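Ancylostoma secreted protein 1 (Necator americanus, PDB 3NT8) is a secreted protein with two CAP domains, probably associated with the transition to parasitism by infective hookworm larvae. Local coordinates at residues Phe43-Arg48 with Tyr70-Asp75; Thr157-Cys162 with Ile176-Gly181; Glu257-Gly262 with Asn331-Tyr336. All coordinates share one frame; numbering follows the deposited sequence.

Contact 1: residues Phe43-Arg48 with Tyr70-Asp75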
loop_
_atom_site.group_PDB
_atom_site.type_symbol
_atom_site.label_atom_id
_atom_site.label_comp_id
_atom_site.label_asym_id
_atom_site.label_seq_id
_atom_site.Cartn_x
_atom_site.Cartn_y
_atom_site.Cartn_z
ATOM N N PHE A 43 15.131 -6.489 17.548
ATOM C CA PHE A 43 15.941 -5.601 16.705
ATOM C C PHE A 43 14.977 -4.774 15.797
ATOM O O PHE A 43 15.166 -3.562 15.573
ATOM C CB PHE A 43 16.982 -6.399 15.899
ATOM C CG PHE A 43 18.016 -5.528 15.201
ATOM C CD1 PHE A 43 19.347 -5.485 15.674
ATOM C CD2 PHE A 43 17.683 -4.770 14.077
ATOM C CE1 PHE A 43 20.282 -4.685 15.049
ATOM C CE2 PHE A 43 18.638 -3.963 13.453
ATOM C CZ PHE A 43 19.945 -3.947 13.928
ATOM N N HIS A 44 13.936 -5.411 15.297
ATOM C CA HIS A 44 13.065 -4.692 14.387
ATOM C C HIS A 44 12.284 -3.617 15.148
ATOM O O HIS A 44 12.187 -2.504 14.671
ATOM C CB HIS A 44 12.097 -5.601 13.639
ATOM C CG HIS A 44 12.675 -6.305 12.437
ATOM N ND1 HIS A 44 13.413 -7.470 12.525
ATOM C CD2 HIS A 44 12.548 -6.052 11.105
ATOM C CE1 HIS A 44 13.752 -7.870 11.307
ATOM N NE2 HIS A 44 13.231 -7.033 10.429
ATOM N N ASN A 45 11.696 -3.975 16.304
ATOM C CA ASN A 45 10.875 -3.025 17.074
ATOM C C ASN A 45 11.634 -1.904 17.752
ATOM O O ASN A 45 11.095 -0.818 17.938
ATOM C CB ASN A 45 10.065 -3.759 18.118
ATOM C CG ASN A 45 9.008 -4.572 17.500
ATOM O OD1 ASN A 45 8.413 -4.150 16.504
ATOM N ND2 ASN A 45 8.762 -5.763 18.054
ATOM N N ASN A 46 12.854 -2.184 18.168
ATOM C CA ASN A 46 13.687 -1.149 18.737
ATOM C C ASN A 46 14.062 -0.114 17.681
ATOM O O ASN A 46 14.117 1.088 17.991
ATOM C CB ASN A 46 14.968 -1.729 19.380
ATOM C CG ASN A 46 14.641 -2.573 20.596
ATOM O OD1 ASN A 46 13.665 -2.289 21.268
ATOM N ND2 ASN A 46 15.430 -3.604 20.871
ATOM N N ALA A 47 14.392 -0.586 16.484
ATOM C CA ALA A 47 14.750 0.278 15.380
ATOM C C ALA A 47 13.523 1.012 14.856
ATOM O O ALA A 47 13.613 2.205 14.520
ATOM C CB ALA A 47 15.466 -0.517 14.200
ATOM N N ARG A 48 12.388 0.336 14.823
ATOM C CA ARG A 48 11.147 1.063 14.427
ATOM C C ARG A 48 10.751 2.214 15.394
ATOM O O ARG A 48 10.220 3.257 14.949
ATOM C CB ARG A 48 9.976 0.098 14.173
ATOM C CG ARG A 48 10.210 -0.838 12.970
ATOM C CD ARG A 48 9.310 -2.118 12.895
ATOM N NE ARG A 48 7.944 -1.747 12.595
ATOM C CZ ARG A 48 7.444 -1.601 11.367
ATOM N NH1 ARG A 48 8.190 -1.911 10.272
ATOM N NH2 ARG A 48 6.191 -1.206 11.253
ATOM N N TYR A 70 3.712 0.898 13.386
ATOM C CA TYR A 70 3.287 -0.350 14.069
ATOM C C TYR A 70 4.428 -1.256 14.591
ATOM O O TYR A 70 5.494 -1.429 13.957
ATOM C CB TYR A 70 2.259 -1.155 13.232
ATOM C CG TYR A 70 0.871 -0.570 13.294
ATOM C CD1 TYR A 70 -0.125 -1.194 14.059
ATOM C CD2 TYR A 70 0.587 0.663 12.719
ATOM C CE1 TYR A 70 -1.354 -0.657 14.202
ATOM C CE2 TYR A 70 -0.687 1.218 12.825
ATOM C CZ TYR A 70 -1.640 0.566 13.542
ATOM O OH TYR A 70 -2.886 1.167 13.628
ATOM N N LYS A 71 4.191 -1.775 15.779
ATOM C CA LYS A 71 5.062 -2.760 16.410
ATOM C C LYS A 71 4.773 -4.040 15.672
ATOM O O LYS A 71 3.612 -4.330 15.412
ATOM C CB LYS A 71 4.675 -2.929 17.861
ATOM C CG LYS A 71 5.613 -3.803 18.656
ATOM C CD LYS A 71 5.238 -3.794 20.151
ATOM C CE LYS A 71 6.317 -4.647 20.958
ATOM N NZ LYS A 71 5.922 -4.935 22.367
ATOM N N LEU A 72 5.813 -4.781 15.333
ATOM C CA LEU A 72 5.669 -6.118 14.751
ATOM C C LEU A 72 5.365 -7.162 15.796
ATOM O O LEU A 72 5.890 -7.105 16.911
ATOM C CB LEU A 72 6.982 -6.493 13.970
ATOM C CG LEU A 72 7.433 -5.483 12.882
ATOM C CD1 LEU A 72 8.697 -5.892 12.039
ATOM C CD2 LEU A 72 6.273 -5.268 11.926
ATOM N N SER A 73 4.515 -8.117 15.446
ATOM C CA SER A 73 4.336 -9.346 16.218
ATOM C C SER A 73 4.903 -10.492 15.440
ATOM O O SER A 73 4.870 -10.505 14.192
ATOM C CB SER A 73 2.858 -9.609 16.414
ATOM O OG SER A 73 2.323 -8.494 17.079
ATOM N N TRP A 74 5.451 -11.463 16.149
ATOM C CA TRP A 74 5.911 -12.703 15.476
ATOM C C TRP A 74 4.811 -13.582 14.852
ATOM O O TRP A 74 3.739 -13.750 15.422
ATOM C CB TRP A 74 6.756 -13.525 16.467
ATOM C CG TRP A 74 7.573 -14.580 15.824
ATOM C CD1 TRP A 74 7.225 -15.908 15.653
ATOM C CD2 TRP A 74 8.881 -14.431 15.281
ATOM N NE1 TRP A 74 8.234 -16.567 15.030
ATOM C CE2 TRP A 74 9.277 -15.697 14.812
ATOM C CE3 TRP A 74 9.774 -13.334 15.157
ATOM C CZ2 TRP A 74 10.508 -15.918 14.197
ATOM C CZ3 TRP A 74 11.008 -13.541 14.539
ATOM C CH2 TRP A 74 11.367 -14.835 14.082
ATOM N N ASP A 75 5.072 -14.194 13.697
ATOM C CA ASP A 75 4.055 -15.069 13.151
ATOM C C ASP A 75 4.613 -16.467 12.875
ATOM O O ASP A 75 5.551 -16.604 12.091
ATOM C CB ASP A 75 3.401 -14.416 11.924
ATOM C CG ASP A 75 2.247 -15.238 11.367
ATOM O OD1 ASP A 75 1.089 -14.889 11.625
ATOM O OD2 ASP A 75 2.501 -16.233 10.664
#
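Tyr70 O is gripped side-on by the guanidinium of Arg48, taking both NE and NH2 at 2.8 Å each. The oxygen lies at the guanidinium rim, only 11° out of its plane, with NE nearly on the C=O axis of Tyr70. A bend at chi3 (70°) brings NE round to this carbonyl, and Leu72 CD2 sits 3.9 Å above the centre of one guanidinium face. NH1 and NH2 reach on to the carbonyls of Met152 and Tyr154.

One helical turn earlier, the Asn45 amide bonds to both backbone polar atoms of Leu72. Its OD1 accepts from Leu72 N at 2.9 Å, the donor tilted 16° from the carbonyl plane, while ND2 gives a weak bond to Leu72 O. The Lys71 side chain crosses that of Asn45 at about a right angle, Lys71 CG 3.5 Å from Asn45 OD1; Lys71 NZ goes to Glu210. Leu72 CD1 packs obliquely on His44, 3.8 Å from His44 CB.

Helix 34-52 of the first CAP domain thus holds the segment leading into strand 73-74 through side-chain-to-backbone bonds. Carbonyls of Tyr70, Met152 and Tyr154 give the buried cation partial negative charge in place of water, probably offsetting its burial cost.

Contact 2: residues Thr157-Cys162 with Ile176-Gly181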
loop_
_atom_site.group_PDB
_atom_site.type_symbol
_atom_site.label_atom_id
_atom_site.label_comp_id
_atom_site.label_asym_id
_atom_site.label_seq_id
_atom_site.Cartn_x
_atom_site.Cartn_y
_atom_site.Cartn_z
ATOM N N THR A 157 3.309 -2.378 8.180
ATOM C CA THR A 157 3.630 -3.801 8.506
ATOM C C THR A 157 3.319 -4.093 9.962
ATOM O O THR A 157 3.629 -3.304 10.826
ATOM C CB THR A 157 5.107 -4.106 8.210
ATOM O OG1 THR A 157 5.323 -3.817 6.821
ATOM C CG2 THR A 157 5.447 -5.549 8.437
ATOM N N THR A 158 2.706 -5.233 10.218
ATOM C CA THR A 158 2.370 -5.659 11.561
ATOM C C THR A 158 2.945 -7.059 11.902
ATOM O O THR A 158 3.033 -7.424 13.083
ATOM C CB THR A 158 0.835 -5.751 11.697
ATOM O OG1 THR A 158 0.330 -6.627 10.678
ATOM C CG2 THR A 158 0.185 -4.338 11.553
ATOM N N LYS A 159 3.288 -7.860 10.883
ATOM C CA LYS A 159 3.734 -9.247 11.160
ATOM C C LYS A 159 5.131 -9.564 10.620
ATOM O O LYS A 159 5.513 -9.111 9.527
ATOM C CB LYS A 159 2.742 -10.273 10.637
ATOM C CG LYS A 159 1.486 -10.471 11.491
ATOM C CD LYS A 159 0.705 -11.784 11.202
ATOM C CE LYS A 159 -0.215 -11.744 9.999
ATOM N NZ LYS A 159 -1.464 -10.929 10.203
ATOM N N LEU A 160 5.878 -10.363 11.386
ATOM C CA LEU A 160 7.276 -10.655 11.097
ATOM C C LEU A 160 7.520 -12.171 11.152
ATOM O O LEU A 160 6.992 -12.834 12.049
ATOM C CB LEU A 160 8.184 -9.984 12.141
ATOM C CG LEU A 160 9.678 -10.277 11.977
ATOM C CD1 LEU A 160 10.180 -9.737 10.681
ATOM C CD2 LEU A 160 10.557 -9.790 13.156
ATOM N N GLY A 161 8.323 -12.705 10.221
ATOM C CA GLY A 161 8.752 -14.110 10.292
ATOM C C GLY A 161 10.183 -14.273 9.819
ATOM O O GLY A 161 10.501 -13.936 8.669
ATOM N N CYS A 162 11.057 -14.763 10.697
ATOM C CA CYS A 162 12.462 -14.932 10.293
ATOM C C CYS A 162 12.968 -16.360 10.628
ATOM O O CYS A 162 12.423 -17.004 11.548
ATOM C CB CYS A 162 13.393 -13.880 10.930
ATOM S SG CYS A 162 12.945 -12.137 10.937
ATOM N N ILE A 176 10.695 -12.375 6.378
ATOM C CA ILE A 176 9.580 -12.007 5.515
ATOM C C ILE A 176 8.607 -11.143 6.298
ATOM O O ILE A 176 8.561 -11.222 7.535
ATOM C CB ILE A 176 8.794 -13.244 4.929
ATOM C CG1 ILE A 176 8.541 -14.295 5.982
ATOM C CG2 ILE A 176 9.495 -13.871 3.765
ATOM C CD1 ILE A 176 7.507 -15.241 5.542
ATOM N N TYR A 177 7.845 -10.318 5.584
ATOM C CA TYR A 177 7.058 -9.232 6.212
ATOM C C TYR A 177 5.739 -9.147 5.510
ATOM O O TYR A 177 5.711 -9.234 4.301
ATOM C CB TYR A 177 7.769 -7.871 6.036
ATOM C CG TYR A 177 9.176 -7.846 6.528
ATOM C CD1 TYR A 177 9.501 -7.253 7.764
ATOM C CD2 TYR A 177 10.202 -8.322 5.749
ATOM C CE1 TYR A 177 10.805 -7.193 8.177
ATOM C CE2 TYR A 177 11.507 -8.248 6.177
ATOM C CZ TYR A 177 11.804 -7.675 7.383
ATOM O OH TYR A 177 13.070 -7.645 7.855
ATOM N N ASN A 178 4.649 -8.960 6.244
ATOM C CA ASN A 178 3.345 -8.877 5.648
ATOM C C ASN A 178 3.014 -7.479 5.049
ATOM O O ASN A 178 1.827 -7.144 4.867
ATOM C CB ASN A 178 2.253 -9.274 6.652
ATOM C CG ASN A 178 2.073 -8.235 7.793
ATOM O OD1 ASN A 178 2.985 -7.453 8.089
ATOM N ND2 ASN A 178 0.897 -8.251 8.446
ATOM N N GLY A 179 4.040 -6.673 4.779
ATOM C CA GLY A 179 3.828 -5.398 4.108
ATOM C C GLY A 179 4.963 -5.199 3.121
ATOM O O GLY A 179 6.090 -5.716 3.327
ATOM N N VAL A 180 4.672 -4.415 2.087
ATOM C CA VAL A 180 5.622 -4.110 1.039
ATOM C C VAL A 180 6.151 -2.643 1.144
ATOM O O VAL A 180 5.379 -1.676 1.016
ATOM C CB VAL A 180 4.957 -4.421 -0.351
ATOM C CG1 VAL A 180 5.916 -4.119 -1.494
ATOM C CG2 VAL A 180 4.505 -5.913 -0.372
ATOM N N GLY A 181 7.458 -2.470 1.358
ATOM C CA GLY A 181 8.033 -1.122 1.519
ATOM C C GLY A 181 8.846 -0.614 0.341
ATOM O O GLY A 181 9.284 0.549 0.327
HETATM O O HOH W 1 7.612 -4.235 5.495
#
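Leu160 and Tyr177 form a non-hydrogen-bonded pair, and Gly161 and Ile176 the hydrogen-bonded pair next to it, in the antiparallel hairpin of strands 159-167 and 170-177, the two central strands of the first CAP domain's sheet. The backbone bonds of the second pair are Ile176 N to Gly161 O at 2.8 Å and Gly161 N to Ile176 O at 3.1 Å. Further along, Asn178 N reaches Lys159 O only weakly. Cys162 is disulfide-bonded to Cys175, a covalent tie between the same strands.

Where the strand pairing ends, the side chain of Asn178 takes over. Its CG stands between its own backbone N and carbonyl carbon (chi1 70°), and the side chain crosses those of Thr158 and Lys159 at about a right angle. OD1 accepts two backbone N-H groups: Thr158 N lies in the carbonyl plane on a lone pair, whereas Lys159 N, at 2.8 Å, comes from 51° above that plane. ND2 completes the grip with a nearly straight bond to Thr158 OG1 (2.8 Å, 173°), almost in the amide plane. One amide thus fixes two successive N-H groups and a hydroxyl, which leaves its rotation little latitude.

On the face that carries Leu160 and Tyr177, these two side chains run side by side in the same direction, Leu160 CD1 approaching Tyr177 CE1 to 3.6 Å. Thr157 CG2 sits near the plane of the ring at its edge, and Tyr177 OH bonds to His44 of helix 34-52. On the face that carries Ile176, that side chain packs on Met78 and Leu82 of helix 76-85.

A water bridges the segments beyond Asn178, 2.7 Å from Thr157 OG1 and donating to Gly179 O at 3.0 Å.

Contact 3: residues Glu257-Gly262 with Asn331-Tyr336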
loop_
_atom_site.group_PDB
_atom_site.type_symbol
_atom_site.label_atom_id
_atom_site.label_comp_id
_atom_site.label_asym_id
_atom_site.label_seq_id
_atom_site.Cartn_x
_atom_site.Cartn_y
_atom_site.Cartn_z
ATOM N N GLU A 257 -4.955 19.104 -3.480
ATOM C CA GLU A 257 -4.109 18.050 -4.030
ATOM C C GLU A 257 -2.946 18.678 -4.862
ATOM O O GLU A 257 -3.190 19.458 -5.754
ATOM C CB GLU A 257 -4.901 16.986 -4.800
ATOM C CG GLU A 257 -5.779 16.085 -3.968
ATOM C CD GLU A 257 -4.988 15.092 -3.176
ATOM O OE1 GLU A 257 -4.041 14.503 -3.714
ATOM O OE2 GLU A 257 -5.306 14.947 -1.989
ATOM N N PRO A 258 -1.678 18.316 -4.594
ATOM C CA PRO A 258 -0.578 18.879 -5.398
ATOM C C PRO A 258 -0.518 18.412 -6.853
ATOM O O PRO A 258 -0.859 17.271 -7.164
ATOM C CB PRO A 258 0.666 18.464 -4.632
ATOM C CG PRO A 258 0.220 17.419 -3.688
ATOM C CD PRO A 258 -1.196 17.607 -3.413
ATOM N N ASP A 259 -0.115 19.305 -7.755
ATOM C CA ASP A 259 -0.067 18.999 -9.160
ATOM C C ASP A 259 1.371 19.169 -9.597
ATOM O O ASP A 259 1.984 20.231 -9.339
ATOM C CB ASP A 259 -0.974 19.942 -9.917
ATOM C CG ASP A 259 -1.148 19.558 -11.419
ATOM O OD1 ASP A 259 -0.229 18.956 -11.984
ATOM O OD2 ASP A 259 -2.199 19.860 -12.039
ATOM N N ALA A 260 1.934 18.156 -10.262
ATOM C CA ALA A 260 3.331 18.259 -10.750
ATOM C C ALA A 260 3.512 19.374 -11.784
ATOM O O ALA A 260 4.642 19.758 -12.079
ATOM C CB ALA A 260 3.824 16.949 -11.348
ATOM N N LEU A 261 2.410 19.855 -12.364
ATOM C CA LEU A 261 2.477 20.891 -13.388
ATOM C C LEU A 261 2.338 22.315 -12.848
ATOM O O LEU A 261 2.504 23.300 -13.601
ATOM C CB LEU A 261 1.526 20.604 -14.545
ATOM C CG LEU A 261 2.074 19.525 -15.487
ATOM C CD1 LEU A 261 1.051 19.289 -16.491
ATOM C CD2 LEU A 261 3.383 19.981 -16.173
ATOM N N GLY A 262 2.075 22.419 -11.547
ATOM C CA GLY A 262 2.184 23.705 -10.861
ATOM C C GLY A 262 1.128 23.871 -9.775
ATOM O O GLY A 262 -0.059 23.794 -10.061
ATOM N N ASN A 331 -1.687 8.883 -7.638
ATOM C CA ASN A 331 -0.381 9.523 -7.655
ATOM C C ASN A 331 0.025 10.146 -8.959
ATOM O O ASN A 331 0.906 10.972 -8.988
ATOM C CB ASN A 331 0.736 8.630 -7.030
ATOM C CG ASN A 331 0.603 8.539 -5.513
ATOM O OD1 ASN A 331 -0.063 9.399 -4.889
ATOM N ND2 ASN A 331 1.188 7.464 -4.900
ATOM N N GLU A 332 -0.626 9.749 -10.048
ATOM C CA GLU A 332 -0.352 10.331 -11.354
ATOM C C GLU A 332 -0.365 11.860 -11.393
ATOM O O GLU A 332 0.404 12.511 -12.111
ATOM C CB GLU A 332 -1.264 9.696 -12.391
ATOM C CG GLU A 332 -1.036 8.152 -12.483
ATOM C CD GLU A 332 -1.912 7.448 -13.503
ATOM O OE1 GLU A 332 -3.073 7.874 -13.807
ATOM O OE2 GLU A 332 -1.453 6.402 -14.001
ATOM N N LEU A 333 -1.206 12.435 -10.556
ATOM C CA LEU A 333 -1.398 13.861 -10.546
ATOM C C LEU A 333 -0.163 14.544 -10.013
ATOM O O LEU A 333 0.288 15.575 -10.580
ATOM C CB LEU A 333 -2.631 14.262 -9.688
ATOM C CG LEU A 333 -2.788 15.784 -9.496
ATOM C CD1 LEU A 333 -3.157 16.496 -10.775
ATOM C CD2 LEU A 333 -3.849 16.109 -8.438
ATOM N N LYS A 334 0.370 14.014 -8.913
ATOM C CA LYS A 334 1.503 14.672 -8.283
ATOM C C LYS A 334 2.795 14.256 -8.997
ATOM O O LYS A 334 3.824 14.949 -8.877
ATOM C CB LYS A 334 1.542 14.336 -6.799
ATOM C CG LYS A 334 1.602 12.815 -6.506
ATOM C CD LYS A 334 2.009 12.580 -4.969
ATOM C CE LYS A 334 0.813 12.919 -4.052
ATOM N NZ LYS A 334 -0.322 12.037 -4.417
ATOM N N GLU A 335 2.753 13.126 -9.721
ATOM C CA GLU A 335 3.956 12.653 -10.419
ATOM C C GLU A 335 4.183 13.243 -11.806
ATOM O O GLU A 335 5.314 13.668 -12.140
ATOM C CB GLU A 335 4.037 11.131 -10.409
ATOM C CG GLU A 335 4.407 10.645 -9.001
ATOM C CD GLU A 335 4.694 9.166 -8.948
ATOM O OE1 GLU A 335 5.240 8.674 -9.954
ATOM O OE2 GLU A 335 4.383 8.502 -7.912
ATOM N N TYR A 336 3.105 13.292 -12.595
ATOM C CA TYR A 336 3.176 13.712 -13.970
ATOM C C TYR A 336 2.467 15.017 -14.251
ATOM O O TYR A 336 3.010 15.857 -14.926
ATOM C CB TYR A 336 2.651 12.588 -14.907
ATOM C CG TYR A 336 3.306 11.209 -14.675
ATOM C CD1 TYR A 336 4.676 11.012 -14.869
ATOM C CD2 TYR A 336 2.546 10.108 -14.303
ATOM C CE1 TYR A 336 5.291 9.723 -14.676
ATOM C CE2 TYR A 336 3.140 8.803 -14.120
ATOM C CZ TYR A 336 4.521 8.635 -14.308
ATOM O OH TYR A 336 5.146 7.391 -14.144
HETATM O O HOH W 2 -1.925 13.310 -2.382
#
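Ala260 N donates to Leu333 O in a nearly straight bond (3.1 Å, 174°), within the carbonyl plane, joining a type I beta turn, Asp259 to Gly262, to the short helix 332-335 of the second CAP domain. The turn carries an Asx turn at its start: Asp259 OD1 accepts Leu261 N at 2.8 Å, from above the carboxylate plane. The same carboxylate also takes Val338 N on OD1 and Gly339 N on OD2, tying the turn to the chain just beyond the helix.

A water forms the second polar link, donating to Glu257 OE1 at 2.8 Å and accepting from Lys334 NZ. Glu257 OE1 and Lys334 NZ stay 4.5 Å apart, too far for a salt bridge, so any attraction is probably relayed through the water. Lys334 curls back through bends at chi3 and chi4, and its NZ also bonds to Asn331 OD1 at 2.7 Å. Glu257 is steadied by Trp330 on OE1 and Ser251 of helix 235-253 on OE2.

Around these bonds, Leu333 packs against residues 257-259. Held anti to the backbone N (chi1 173°), Leu333 CG lies 3.4 Å from Pro258 O; CD2 reaches on to Glu257 CB, and Leu333 CD1 is 3.7 Å from Asp259 CG. On the more exposed flank, Leu261 CG lies near Tyr336 O, and Ala260 CB presses against Lys334 O at 3.2 Å.

Contacts 1, 2 and 3 follow one another along the chain, each closing before the next opens. The first two belong to one CAP domain, with centres 9 Å apart, and meet in its sheet, where strand 73-74 runs parallel to strand 159-167. A backbone hydrogen bond from Asp75 N to Leu160 O joins them directly, so helix 34-52, the edge strand and the central hairpin form a continuous unit. Contact 3 lies in the second CAP domain, on the opposite side of the chain's centre, about 34 Å from contact 1 and 30 Å from contact 2 between centres. It joins the loop between helix 235-253 and strand 275-276 to helix 332-335.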